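Local atomic coordinates of uncharacterized protein DR_0571 (Deinococcus radiodurans R1, PDB entry 3C4N), a protein that is of unknown function but binds ADP in the crystal and is probably an FAD-dependent oxidoreductase. Residues A351-R356 / L372-P377; A155-A160 / M325-A330; V85-D90 / P164-Y169; F257-L262 / P280-Y285. All blocks are in the same frame, centred on the assembly; numbering follows the deposited sequence.

Interaction 1 (A351-R356 / L372-P377)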
loop_
_atom_site.group_PDB
_atom_site.type_symbol
_atom_site.label_atom_id
_atom_site.label_comp_id
_atom_site.label_asym_id
_atom_site.label_seq_id
_atom_site.Cartn_x
_atom_site.Cartn_y
_atom_site.Cartn_z
ATOM N N ALA A 351 -1.080 -23.803 5.552
ATOM C CA ALA A 351 0.086 -24.638 5.356
ATOM C C ALA A 351 0.218 -25.544 6.560
ATOM O O ALA A 351 -0.172 -25.190 7.674
ATOM C CB ALA A 351 1.345 -23.788 5.204
ATOM N N LEU A 352 0.756 -26.725 6.300
ATOM C CA LEU A 352 1.008 -27.729 7.306
ATOM C C LEU A 352 2.500 -28.017 7.187
ATOM O O LEU A 352 2.949 -28.665 6.238
ATOM C CB LEU A 352 0.186 -28.981 7.015
ATOM C CG LEU A 352 -0.974 -29.184 7.984
ATOM C CD1 LEU A 352 -1.813 -27.921 8.064
ATOM C CD2 LEU A 352 -1.810 -30.366 7.546
ATOM N N PRO A 353 3.296 -27.494 8.130
ATOM C CA PRO A 353 4.734 -27.741 8.055
ATOM C C PRO A 353 5.002 -29.244 8.184
ATOM O O PRO A 353 4.453 -29.912 9.063
ATOM C CB PRO A 353 5.284 -26.936 9.235
ATOM C CG PRO A 353 4.234 -25.858 9.465
ATOM C CD PRO A 353 2.960 -26.629 9.277
ATOM N N GLY A 354 5.838 -29.768 7.294
ATOM C CA GLY A 354 6.154 -31.185 7.318
ATOM C C GLY A 354 4.925 -32.054 7.107
ATOM O O GLY A 354 5.000 -33.266 7.255
ATOM N N GLY A 355 3.796 -31.440 6.766
ATOM C CA GLY A 355 2.581 -32.198 6.550
ATOM C C GLY A 355 1.889 -32.595 7.837
ATOM O O GLY A 355 0.894 -33.315 7.809
ATOM N N ARG A 356 2.419 -32.125 8.964
ATOM C CA ARG A 356 1.872 -32.424 10.289
ATOM C C ARG A 356 0.896 -31.355 10.773
ATOM O O ARG A 356 1.284 -30.207 11.013
ATOM C CB ARG A 356 3.009 -32.567 11.300
ATOM C CG ARG A 356 3.666 -33.933 11.311
ATOM C CD ARG A 356 4.970 -33.923 12.092
ATOM N NE ARG A 356 4.868 -33.272 13.398
ATOM C CZ ARG A 356 4.061 -33.661 14.380
ATOM N NH1 ARG A 356 3.263 -34.709 14.217
ATOM N NH2 ARG A 356 4.070 -33.003 15.532
ATOM N N LEU A 372 11.912 -19.999 3.320
ATOM C CA LEU A 372 10.509 -20.379 3.253
ATOM C C LEU A 372 9.897 -20.215 4.649
ATOM O O LEU A 372 10.241 -20.946 5.576
ATOM C CB LEU A 372 10.370 -21.827 2.767
ATOM C CG LEU A 372 8.970 -22.454 2.852
ATOM C CD1 LEU A 372 7.984 -21.690 1.981
ATOM C CD2 LEU A 372 9.053 -23.900 2.404
ATOM N N LEU A 373 8.997 -19.242 4.778
ATOM C CA LEU A 373 8.321 -18.921 6.034
ATOM C C LEU A 373 6.969 -19.600 6.092
ATOM O O LEU A 373 6.131 -19.405 5.215
ATOM C CB LEU A 373 8.120 -17.402 6.140
ATOM C CG LEU A 373 7.459 -16.778 7.381
ATOM C CD1 LEU A 373 8.136 -17.299 8.638
ATOM C CD2 LEU A 373 7.565 -15.252 7.311
ATOM N N LEU A 374 6.758 -20.394 7.128
ATOM C CA LEU A 374 5.496 -21.088 7.295
ATOM C C LEU A 374 4.865 -20.700 8.624
ATOM O O LEU A 374 5.553 -20.595 9.647
ATOM C CB LEU A 374 5.722 -22.603 7.242
ATOM C CG LEU A 374 5.455 -23.355 5.929
ATOM C CD1 LEU A 374 5.790 -22.500 4.746
ATOM C CD2 LEU A 374 6.240 -24.663 5.910
ATOM N N GLY A 375 3.555 -20.473 8.580
ATOM C CA GLY A 375 2.776 -20.129 9.757
ATOM C C GLY A 375 2.114 -21.410 10.229
ATOM O O GLY A 375 2.714 -22.149 11.002
ATOM N N GLY A 376 0.894 -21.691 9.770
ATOM C CA GLY A 376 0.229 -22.925 10.171
ATOM C C GLY A 376 -0.802 -22.839 11.290
ATOM O O GLY A 376 -0.992 -21.774 11.882
ATOM N N PRO A 377 -1.465 -23.964 11.622
ATOM C CA PRO A 377 -2.496 -24.060 12.670
ATOM C C PRO A 377 -2.139 -23.497 14.045
ATOM O O PRO A 377 -3.021 -23.296 14.882
ATOM C CB PRO A 377 -2.808 -25.561 12.721
ATOM C CG PRO A 377 -2.559 -25.999 11.319
ATOM C CD PRO A 377 -1.266 -25.273 10.971
#
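Leu374 points its side chain at Ala351 and Pro353 and spans the two. Its branch point meets the alanine methyl, with CG 4.2 Å from Ala351 CB. One branch then goes on to the proline, where Leu374 CD2 lies 4.0 Å from Pro353 CA and also touches Pro353 CB. The chi1 of Leu374, -99°, is off the usual staggered positions and sets CG against that alanine methyl. A second apolar pair forms further along. The CB of Leu352 is directed away from 372-377, yet its CD1 turns back and reaches 3.9 Å from Pro377 CG. The Leu352 side chain and the Pro377 ring cross at about a right angle. The contact joins two sheets of this DAO-type fold. Strand 347-352 belongs to the sheet that also holds 251-260, and Leu352 bonds by its backbone to Gly251. Strand 370-374 lies in the mixed sheet of the nucleotide-binding part, between 227-230 and 362-367. Next in the chain, Gly375 lies close to the bound ADP and to Met47. No hydrogen bond crosses between the segments. Instead Ala351 O faces carbon atoms. Gly376 CA makes a CA-H...O contact to Ala351 O at 3.4 Å, with 133° at the hydrogen, and Pro377 CD lies 3.5 Å from the same Ala351 O. Glycine suits position 376, because a side chain there would press on Pro353 CD and collide with Pro377 CD. After Pro353 the chain turns, with Arg356 N bonded to Pro353 O at 3.0 Å. Beyond it, Arg356 NH1 forms a salt bridge with Asp358.

Interaction 2 (A155-A160 / M325-A330)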
loop_
_atom_site.group_PDB
_atom_site.type_symbol
_atom_site.label_atom_id
_atom_site.label_comp_id
_atom_site.label_asym_id
_atom_site.label_seq_id
_atom_site.Cartn_x
_atom_site.Cartn_y
_atom_site.Cartn_z
ATOM N N ALA A 155 -22.943 -33.113 31.773
ATOM C CA ALA A 155 -22.701 -34.518 32.112
ATOM C C ALA A 155 -21.695 -35.212 31.191
ATOM O O ALA A 155 -20.836 -35.959 31.655
ATOM C CB ALA A 155 -24.024 -35.286 32.113
ATOM N N ARG A 156 -21.803 -34.965 29.889
ATOM C CA ARG A 156 -20.895 -35.577 28.920
ATOM C C ARG A 156 -19.551 -34.828 28.841
ATOM O O ARG A 156 -18.597 -35.312 28.234
ATOM C CB ARG A 156 -21.563 -35.626 27.542
ATOM C CG ARG A 156 -23.029 -36.074 27.585
ATOM C CD ARG A 156 -23.650 -36.099 26.196
ATOM N NE ARG A 156 -23.506 -37.401 25.555
ATOM C CZ ARG A 156 -24.431 -38.353 25.595
ATOM N NH1 ARG A 156 -25.574 -38.146 26.237
ATOM N NH2 ARG A 156 -24.204 -39.520 25.011
ATOM N N LEU A 157 -19.489 -33.650 29.459
ATOM C CA LEU A 157 -18.277 -32.833 29.487
ATOM C C LEU A 157 -18.201 -32.174 30.861
ATOM O O LEU A 157 -18.231 -30.947 30.978
ATOM C CB LEU A 157 -18.324 -31.747 28.403
ATOM C CG LEU A 157 -18.173 -32.161 26.935
ATOM C CD1 LEU A 157 -18.449 -30.967 26.031
ATOM C CD2 LEU A 157 -16.768 -32.703 26.694
ATOM N N PRO A 158 -18.093 -32.986 31.920
ATOM C CA PRO A 158 -18.019 -32.527 33.307
ATOM C C PRO A 158 -16.793 -31.694 33.681
ATOM O O PRO A 158 -16.908 -30.695 34.392
ATOM C CB PRO A 158 -18.087 -33.833 34.094
ATOM C CG PRO A 158 -17.348 -34.775 33.217
ATOM C CD PRO A 158 -17.899 -34.444 31.843
ATOM N N VAL A 159 -15.624 -32.106 33.199
ATOM C CA VAL A 159 -14.381 -31.412 33.518
ATOM C C VAL A 159 -13.701 -30.729 32.324
ATOM O O VAL A 159 -14.031 -30.989 31.166
ATOM C CB VAL A 159 -13.372 -32.387 34.160
ATOM C CG1 VAL A 159 -13.986 -33.029 35.413
ATOM C CG2 VAL A 159 -12.969 -33.459 33.144
ATOM N N ALA A 160 -12.737 -29.861 32.622
ATOM C CA ALA A 160 -12.006 -29.148 31.585
ATOM C C ALA A 160 -10.620 -28.702 32.052
ATOM O O ALA A 160 -10.314 -28.702 33.247
ATOM C CB ALA A 160 -12.808 -27.931 31.128
HETATM N N MSE A 325 -22.338 -33.629 18.761
HETATM C CA MSE A 325 -23.685 -33.136 19.016
HETATM C C MSE A 325 -24.249 -33.484 20.374
HETATM O O MSE A 325 -24.956 -32.680 20.980
HETATM C CB MSE A 325 -24.645 -33.647 17.951
HETATM C CG MSE A 325 -24.682 -32.771 16.722
HETATM SE SE MSE A 325 -25.871 -33.473 15.421
HETATM C CE MSE A 325 -24.768 -33.159 13.878
ATOM N N ASP A 326 -23.973 -34.685 20.850
ATOM C CA ASP A 326 -24.499 -35.047 22.148
ATOM C C ASP A 326 -23.830 -34.172 23.200
ATOM O O ASP A 326 -24.503 -33.466 23.954
ATOM C CB ASP A 326 -24.271 -36.534 22.424
ATOM C CG ASP A 326 -25.039 -37.427 21.458
ATOM O OD1 ASP A 326 -26.238 -37.178 21.241
ATOM O OD2 ASP A 326 -24.452 -38.376 20.909
ATOM N N ALA A 327 -22.501 -34.186 23.223
ATOM C CA ALA A 327 -21.749 -33.393 24.193
ATOM C C ALA A 327 -21.994 -31.895 24.062
ATOM O O ALA A 327 -22.050 -31.178 25.062
ATOM C CB ALA A 327 -20.255 -33.682 24.053
ATOM N N VAL A 328 -22.137 -31.427 22.826
ATOM C CA VAL A 328 -22.345 -30.010 22.550
ATOM C C VAL A 328 -23.635 -29.831 21.743
ATOM O O VAL A 328 -23.612 -29.603 20.536
ATOM C CB VAL A 328 -21.121 -29.465 21.790
ATOM C CG1 VAL A 328 -21.216 -27.962 21.604
ATOM C CG2 VAL A 328 -19.866 -29.839 22.557
ATOM N N PRO A 329 -24.787 -29.917 22.422
ATOM C CA PRO A 329 -26.111 -29.782 21.806
ATOM C C PRO A 329 -26.238 -28.626 20.826
ATOM O O PRO A 329 -26.972 -28.720 19.842
ATOM C CB PRO A 329 -27.038 -29.620 23.009
ATOM C CG PRO A 329 -26.342 -30.412 24.074
ATOM C CD PRO A 329 -24.903 -29.979 23.891
ATOM N N ALA A 330 -25.524 -27.541 21.103
ATOM C CA ALA A 330 -25.566 -26.363 20.252
ATOM C C ALA A 330 -25.221 -26.704 18.803
ATOM O O ALA A 330 -25.603 -25.986 17.886
ATOM C CB ALA A 330 -24.606 -25.297 20.787
#
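Arg156 has CG anti to its carbonyl carbon, runs straight through chi2 and bends at chi3 (91°), which brings NE up to Asp326. NE of Arg156 comes 3.3 Å from Asp326 CB. That CB sits over one face of the guanidinium, offset toward the rim. The guanidinium and carboxylate planes are turned 42° apart. Arg156 NH2 and Asp326 OD2 stay 4.3 Å apart, and the oxygen lies well out of the guanidinium plane. No N-H points at it. Closer in, Arg156 CD packs on the backbone of Asp326, 3.6 Å from Asp326 O. Leu157 makes the buried half. Its CD1 is 3.8 Å from Ala327 CB and 3.9 Å from Val328 CG2, and Leu157 CG also touches the alanine methyl. Leu126 of strand 118-127 packs against the same leucine. The contact joins the loop leading into strand 159-163 to the loop that follows helix 315-324. Asp153 links the same two pieces, since its OD1 bonds Arg156 N and its backbone bonds Ala327. The site lies away from the ADP. With no hydrogen bond across the two segments, the contact is held by packing, of Leu157 on Ala327 and Val328 and of the Arg156 chain on Asp326 and Ala327. The arginine and aspartate probably add a modest attraction between opposite charges at the exposed rim, without a salt bridge.

Interaction 3 (V85-D90 / P164-Y169)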
loop_
_atom_site.group_PDB
_atom_site.type_symbol
_atom_site.label_atom_id
_atom_site.label_comp_id
_atom_site.label_asym_id
_atom_site.label_seq_id
_atom_site.Cartn_x
_atom_site.Cartn_y
_atom_site.Cartn_z
ATOM N N VAL A 85 -6.422 -17.045 18.392
ATOM C CA VAL A 85 -6.461 -17.486 19.778
ATOM C C VAL A 85 -5.069 -17.799 20.314
ATOM O O VAL A 85 -4.406 -18.708 19.826
ATOM C CB VAL A 85 -7.290 -18.770 19.954
ATOM C CG1 VAL A 85 -7.285 -19.184 21.414
ATOM C CG2 VAL A 85 -8.708 -18.549 19.472
ATOM N N TRP A 86 -4.617 -17.042 21.305
ATOM C CA TRP A 86 -3.320 -17.319 21.892
ATOM C C TRP A 86 -3.612 -18.124 23.145
ATOM O O TRP A 86 -4.288 -17.644 24.063
ATOM C CB TRP A 86 -2.590 -16.045 22.293
ATOM C CG TRP A 86 -1.159 -16.300 22.685
ATOM C CD1 TRP A 86 -0.056 -16.124 21.904
ATOM C CD2 TRP A 86 -0.678 -16.804 23.944
ATOM N NE1 TRP A 86 1.080 -16.484 22.594
ATOM C CE2 TRP A 86 0.723 -16.905 23.848
ATOM C CE3 TRP A 86 -1.296 -17.179 25.140
ATOM C CZ2 TRP A 86 1.519 -17.366 24.909
ATOM C CZ3 TRP A 86 -0.502 -17.640 26.198
ATOM C CH2 TRP A 86 0.887 -17.729 26.071
ATOM N N THR A 87 -3.113 -19.353 23.185
ATOM C CA THR A 87 -3.340 -20.200 24.350
ATOM C C THR A 87 -2.134 -21.047 24.693
ATOM O O THR A 87 -1.507 -21.623 23.807
ATOM C CB THR A 87 -4.539 -21.143 24.143
ATOM O OG1 THR A 87 -4.667 -21.982 25.290
ATOM C CG2 THR A 87 -4.346 -22.009 22.905
ATOM N N ALA A 88 -1.830 -21.141 25.980
ATOM C CA ALA A 88 -0.696 -21.935 26.442
ATOM C C ALA A 88 -0.873 -23.402 26.069
ATOM O O ALA A 88 0.061 -24.193 26.197
ATOM C CB ALA A 88 -0.537 -21.794 27.956
ATOM N N GLN A 89 -2.061 -23.769 25.599
ATOM C CA GLN A 89 -2.304 -25.165 25.224
ATOM C C GLN A 89 -1.874 -25.438 23.792
ATOM O O GLN A 89 -1.905 -26.576 23.329
ATOM C CB GLN A 89 -3.786 -25.527 25.414
ATOM C CG GLN A 89 -4.225 -25.515 26.877
ATOM C CD GLN A 89 -5.709 -25.750 27.061
ATOM O OE1 GLN A 89 -6.228 -25.677 28.180
ATOM N NE2 GLN A 89 -6.406 -26.037 25.965
ATOM N N ASP A 90 -1.474 -24.391 23.083
ATOM C CA ASP A 90 -1.030 -24.576 21.719
ATOM C C ASP A 90 0.477 -24.444 21.627
ATOM O O ASP A 90 1.022 -24.225 20.548
ATOM C CB ASP A 90 -1.694 -23.568 20.789
ATOM C CG ASP A 90 -3.124 -23.936 20.457
ATOM O OD1 ASP A 90 -3.580 -25.033 20.868
ATOM O OD2 ASP A 90 -3.788 -23.127 19.768
ATOM N N PRO A 164 -6.138 -19.619 31.973
ATOM C CA PRO A 164 -6.450 -18.230 32.324
ATOM C C PRO A 164 -5.680 -17.179 31.531
ATOM O O PRO A 164 -6.056 -16.007 31.531
ATOM C CB PRO A 164 -6.127 -18.169 33.821
ATOM C CG PRO A 164 -6.313 -19.590 34.276
ATOM C CD PRO A 164 -5.644 -20.350 33.151
ATOM N N ARG A 165 -4.616 -17.585 30.843
ATOM C CA ARG A 165 -3.831 -16.624 30.077
ATOM C C ARG A 165 -4.164 -16.578 28.579
ATOM O O ARG A 165 -3.454 -15.940 27.807
ATOM C CB ARG A 165 -2.332 -16.907 30.253
ATOM C CG ARG A 165 -1.866 -17.001 31.703
ATOM C CD ARG A 165 -0.375 -17.243 31.767
ATOM N NE ARG A 165 0.360 -16.124 31.171
ATOM C CZ ARG A 165 1.453 -16.259 30.426
ATOM N NH1 ARG A 165 1.935 -17.468 30.180
ATOM N NH2 ARG A 165 2.070 -15.197 29.931
ATOM N N ALA A 166 -5.234 -17.246 28.163
ATOM C CA ALA A 166 -5.598 -17.251 26.746
ATOM C C ALA A 166 -6.023 -15.852 26.304
ATOM O O ALA A 166 -6.559 -15.080 27.093
ATOM C CB ALA A 166 -6.722 -18.272 26.488
ATOM N N LEU A 167 -5.776 -15.532 25.039
ATOM C CA LEU A 167 -6.119 -14.229 24.492
ATOM C C LEU A 167 -6.801 -14.337 23.125
ATOM O O LEU A 167 -6.538 -15.272 22.368
ATOM C CB LEU A 167 -4.849 -13.396 24.299
ATOM C CG LEU A 167 -3.852 -13.108 25.415
ATOM C CD1 LEU A 167 -2.680 -12.369 24.807
ATOM C CD2 LEU A 167 -4.501 -12.286 26.522
ATOM N N THR A 168 -7.672 -13.383 22.802
ATOM C CA THR A 168 -8.285 -13.376 21.475
ATOM C C THR A 168 -7.996 -12.050 20.791
ATOM O O THR A 168 -7.990 -10.996 21.427
ATOM C CB THR A 168 -9.824 -13.587 21.482
ATOM O OG1 THR A 168 -10.437 -12.734 22.452
ATOM C CG2 THR A 168 -10.161 -15.042 21.775
ATOM N N TYR A 169 -7.739 -12.117 19.491
ATOM C CA TYR A 169 -7.466 -10.930 18.690
ATOM C C TYR A 169 -7.775 -11.253 17.242
ATOM O O TYR A 169 -7.999 -12.414 16.890
ATOM C CB TYR A 169 -5.997 -10.535 18.816
ATOM C CG TYR A 169 -5.020 -11.573 18.284
ATOM C CD1 TYR A 169 -4.518 -11.505 16.968
ATOM C CD2 TYR A 169 -4.572 -12.604 19.104
ATOM C CE1 TYR A 169 -3.582 -12.442 16.495
ATOM C CE2 TYR A 169 -3.649 -13.538 18.646
ATOM C CZ TYR A 169 -3.153 -13.453 17.351
ATOM O OH TYR A 169 -2.205 -14.366 16.941
#
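Trp86 pairs with Leu167 across two short antiparallel strands, and its side chain runs on past Arg165. Trp86 CB meets Leu167 CB at 4.0 Å, on the same face of the sheet. Chi1 of -170° puts CG anti to the backbone N. The six-membered ring beyond it is placed by its own contacts, with Trp86 CE3 3.6 Å from Arg165 O and CZ3 close to the same oxygen. The approach is oblique. Farthest out, Trp86 CH2 is 4.2 Å from Arg165 NH1. The indole nitrogen NE1 bonds to Ala99 O, so the ring bridges the sheet and helix 96-107. The Trp86 backbone pairs too. Trp86 N donates to Leu167 O at 2.8 Å with an angle of 163°, and Leu167 N returns a bond to Trp86 O of the same length. Ala166 CA adds a CA-H...O contact to Trp86 O at 3.0 Å. Val85 and Thr168 form the neighbouring non-hydrogen-bonded pair. Strand 85-86 thereby joins the larger mixed sheet, where 167-169 also pairs with 118-127. The guanidinium of Arg165 has its own partner, as NH2 makes a salt bridge with Glu100. Two backbone bonds thus join the strands, the indole N-H is taken by Ala99 O, and at the exposed rim the Arg165 charge is probably balanced by Glu100.

Interaction 4 (F257-L262 / P280-Y285)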
loop_
_atom_site.group_PDB
_atom_site.type_symbol
_atom_site.label_atom_id
_atom_site.label_comp_id
_atom_site.label_asym_id
_atom_site.label_seq_id
_atom_site.Cartn_x
_atom_site.Cartn_y
_atom_site.Cartn_z
ATOM N N PHE A 257 -14.621 -22.274 8.290
ATOM C CA PHE A 257 -14.922 -21.634 9.564
ATOM C C PHE A 257 -16.393 -21.245 9.684
ATOM O O PHE A 257 -16.726 -20.065 9.873
ATOM C CB PHE A 257 -14.044 -20.392 9.758
ATOM C CG PHE A 257 -12.573 -20.653 9.579
ATOM C CD1 PHE A 257 -12.018 -20.740 8.303
ATOM C CD2 PHE A 257 -11.735 -20.786 10.681
ATOM C CE1 PHE A 257 -10.650 -20.950 8.129
ATOM C CE2 PHE A 257 -10.366 -20.997 10.521
ATOM C CZ PHE A 257 -9.820 -21.077 9.240
ATOM N N PRO A 258 -17.300 -22.230 9.586
ATOM C CA PRO A 258 -18.728 -21.909 9.697
ATOM C C PRO A 258 -19.062 -21.182 10.998
ATOM O O PRO A 258 -18.440 -21.422 12.035
ATOM C CB PRO A 258 -19.401 -23.279 9.583
ATOM C CG PRO A 258 -18.358 -24.229 10.077
ATOM C CD PRO A 258 -17.083 -23.683 9.493
ATOM N N ARG A 259 -20.048 -20.291 10.931
ATOM C CA ARG A 259 -20.462 -19.510 12.091
ATOM C C ARG A 259 -21.637 -20.096 12.872
ATOM O O ARG A 259 -22.573 -20.644 12.293
ATOM C CB ARG A 259 -20.811 -18.081 11.676
ATOM C CG ARG A 259 -21.331 -17.277 12.843
ATOM C CD ARG A 259 -21.170 -15.795 12.654
ATOM N NE ARG A 259 -22.083 -15.127 13.530
ATOM C CZ ARG A 259 -21.934 -14.257 14.524
ATOM N NH1 ARG A 259 -20.792 -13.751 14.977
ATOM N NH2 ARG A 259 -23.070 -13.909 15.087
ATOM N N LEU A 260 -21.573 -19.963 14.195
ATOM C CA LEU A 260 -22.615 -20.457 15.082
ATOM C C LEU A 260 -23.316 -19.270 15.735
ATOM O O LEU A 260 -22.782 -18.652 16.658
ATOM C CB LEU A 260 -22.016 -21.345 16.165
ATOM C CG LEU A 260 -23.036 -22.000 17.102
ATOM C CD1 LEU A 260 -23.738 -23.155 16.391
ATOM C CD2 LEU A 260 -22.320 -22.503 18.340
ATOM N N ASP A 261 -24.519 -18.962 15.263
ATOM C CA ASP A 261 -25.262 -17.834 15.789
ATOM C C ASP A 261 -25.969 -18.099 17.105
ATOM O O ASP A 261 -27.182 -18.277 17.141
ATOM C CB ASP A 261 -26.267 -17.348 14.748
ATOM C CG ASP A 261 -25.594 -16.777 13.516
ATOM O OD1 ASP A 261 -24.905 -15.747 13.634
ATOM O OD2 ASP A 261 -25.747 -17.360 12.429
ATOM N N LEU A 262 -25.201 -18.138 18.185
ATOM C CA LEU A 262 -25.762 -18.342 19.511
ATOM C C LEU A 262 -25.126 -17.321 20.449
ATOM O O LEU A 262 -23.937 -17.017 20.329
ATOM C CB LEU A 262 -25.503 -19.767 19.994
ATOM C CG LEU A 262 -26.388 -20.818 19.320
ATOM C CD1 LEU A 262 -25.954 -22.201 19.727
ATOM C CD2 LEU A 262 -27.837 -20.584 19.710
ATOM N N PRO A 280 -15.735 -17.275 20.411
ATOM C CA PRO A 280 -16.750 -16.222 20.531
ATOM C C PRO A 280 -16.326 -14.988 19.731
ATOM O O PRO A 280 -15.199 -14.512 19.859
ATOM C CB PRO A 280 -16.804 -15.962 22.036
ATOM C CG PRO A 280 -15.421 -16.354 22.504
ATOM C CD PRO A 280 -15.157 -17.611 21.725
ATOM N N GLN A 281 -17.229 -14.474 18.907
ATOM C CA GLN A 281 -16.907 -13.318 18.084
ATOM C C GLN A 281 -18.157 -12.705 17.456
ATOM O O GLN A 281 -19.059 -13.425 17.025
ATOM C CB GLN A 281 -15.931 -13.733 16.983
ATOM C CG GLN A 281 -15.403 -12.585 16.166
ATOM C CD GLN A 281 -14.571 -13.048 14.980
ATOM O OE1 GLN A 281 -13.483 -13.640 15.137
ATOM N NE2 GLN A 281 -15.084 -12.786 13.776
ATOM N N ASN A 282 -18.216 -11.376 17.409
ATOM C CA ASN A 282 -19.369 -10.696 16.826
ATOM C C ASN A 282 -20.693 -11.158 17.434
ATOM O O ASN A 282 -21.675 -11.349 16.717
ATOM C CB ASN A 282 -19.403 -10.927 15.316
ATOM C CG ASN A 282 -19.018 -9.693 14.536
ATOM O OD1 ASN A 282 -17.962 -9.096 14.774
ATOM N ND2 ASN A 282 -19.869 -9.301 13.590
ATOM N N GLY A 283 -20.712 -11.349 18.751
ATOM C CA GLY A 283 -21.927 -11.771 19.423
ATOM C C GLY A 283 -22.285 -13.226 19.209
ATOM O O GLY A 283 -23.300 -13.699 19.713
ATOM N N GLY A 284 -21.453 -13.940 18.463
ATOM C CA GLY A 284 -21.715 -15.342 18.216
ATOM C C GLY A 284 -20.460 -16.163 18.436
ATOM O O GLY A 284 -19.618 -15.820 19.263
ATOM N N TYR A 285 -20.330 -17.252 17.692
ATOM C CA TYR A 285 -19.167 -18.120 17.809
ATOM C C TYR A 285 -18.737 -18.517 16.414
ATOM O O TYR A 285 -19.565 -18.687 15.521
ATOM C CB TYR A 285 -19.500 -19.391 18.606
ATOM C CG TYR A 285 -19.960 -19.148 20.029
ATOM C CD1 TYR A 285 -19.056 -19.148 21.090
ATOM C CD2 TYR A 285 -21.299 -18.889 20.311
ATOM C CE1 TYR A 285 -19.478 -18.894 22.398
ATOM C CE2 TYR A 285 -21.732 -18.630 21.615
ATOM C CZ TYR A 285 -20.816 -18.634 22.654
ATOM O OH TYR A 285 -21.233 -18.359 23.936
#
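Leu260 and Tyr285 form a hydrogen-bonded antiparallel pair where strand 251-260 meets a beta hairpin of the larger mixed sheet. The hairpin joins strands 276-281 and 284-288 through a type I' turn from Gln281 to Gly284. Leu260 N donates to Tyr285 O at 2.7 Å with an angle of 170°, and their CB atoms touch on one face of the sheet. Arg259 reaches the turn itself. CG is anti to the backbone N and the chain is extended to NE, which carries the guanidinium out to the turn. Over one face of its guanidinium lie Gly284 CA and Tyr285 N. At its edge sits Asn282 O, which takes weak bonds from Arg259 NH1 at 3.1 Å and from NH2. Asp261 OD1 is gripped side-on in a salt bridge by Arg259 NE at 2.9 Å and by NH2, which holds the guanidinium in place. An alanine in place of Arg259 would probably leave Asp261 OD1 without its salt-bridge mate and Asn282 O without these two weak donors. The Tyr285 ring presents its edge to the other segment, with CE2 3.0 Å from Leu262 O, while its OH bonds to Leu263 O. Asp261 centres an inverse gamma turn closed by Leu262 N on Leu260 O. That oxygen also accepts Tyr285 N at 3.0 Å, and the two N-H groups reach it from opposite faces of the Leu260 carbonyl plane.

Interactions 1 and 3 are buried, while 2 and 4 are partly exposed. All four reach the larger mixed sheet. Interaction 1 also ties it to the nucleotide-binding sheet and is the one beside the ADP. Interactions 1 and 4 use neighbouring strands, 347-352 and 251-260, but do not touch. Interactions 3 and 4 both rest on antiparallel backbone bonds. A buried indole extends the first, and an arginine, held by a salt bridge within its own segment, reaches the hairpin turn in the second. Neither 1 nor 2 has a hydrogen bond across its segments. Interaction 1 relies on apolar packing, and interaction 2 adds an arginine lying over an aspartate at its exposed rim. Interactions 2 and 4 touch directly, Ala330 CB lying 3.5 Å from Leu262 CD1.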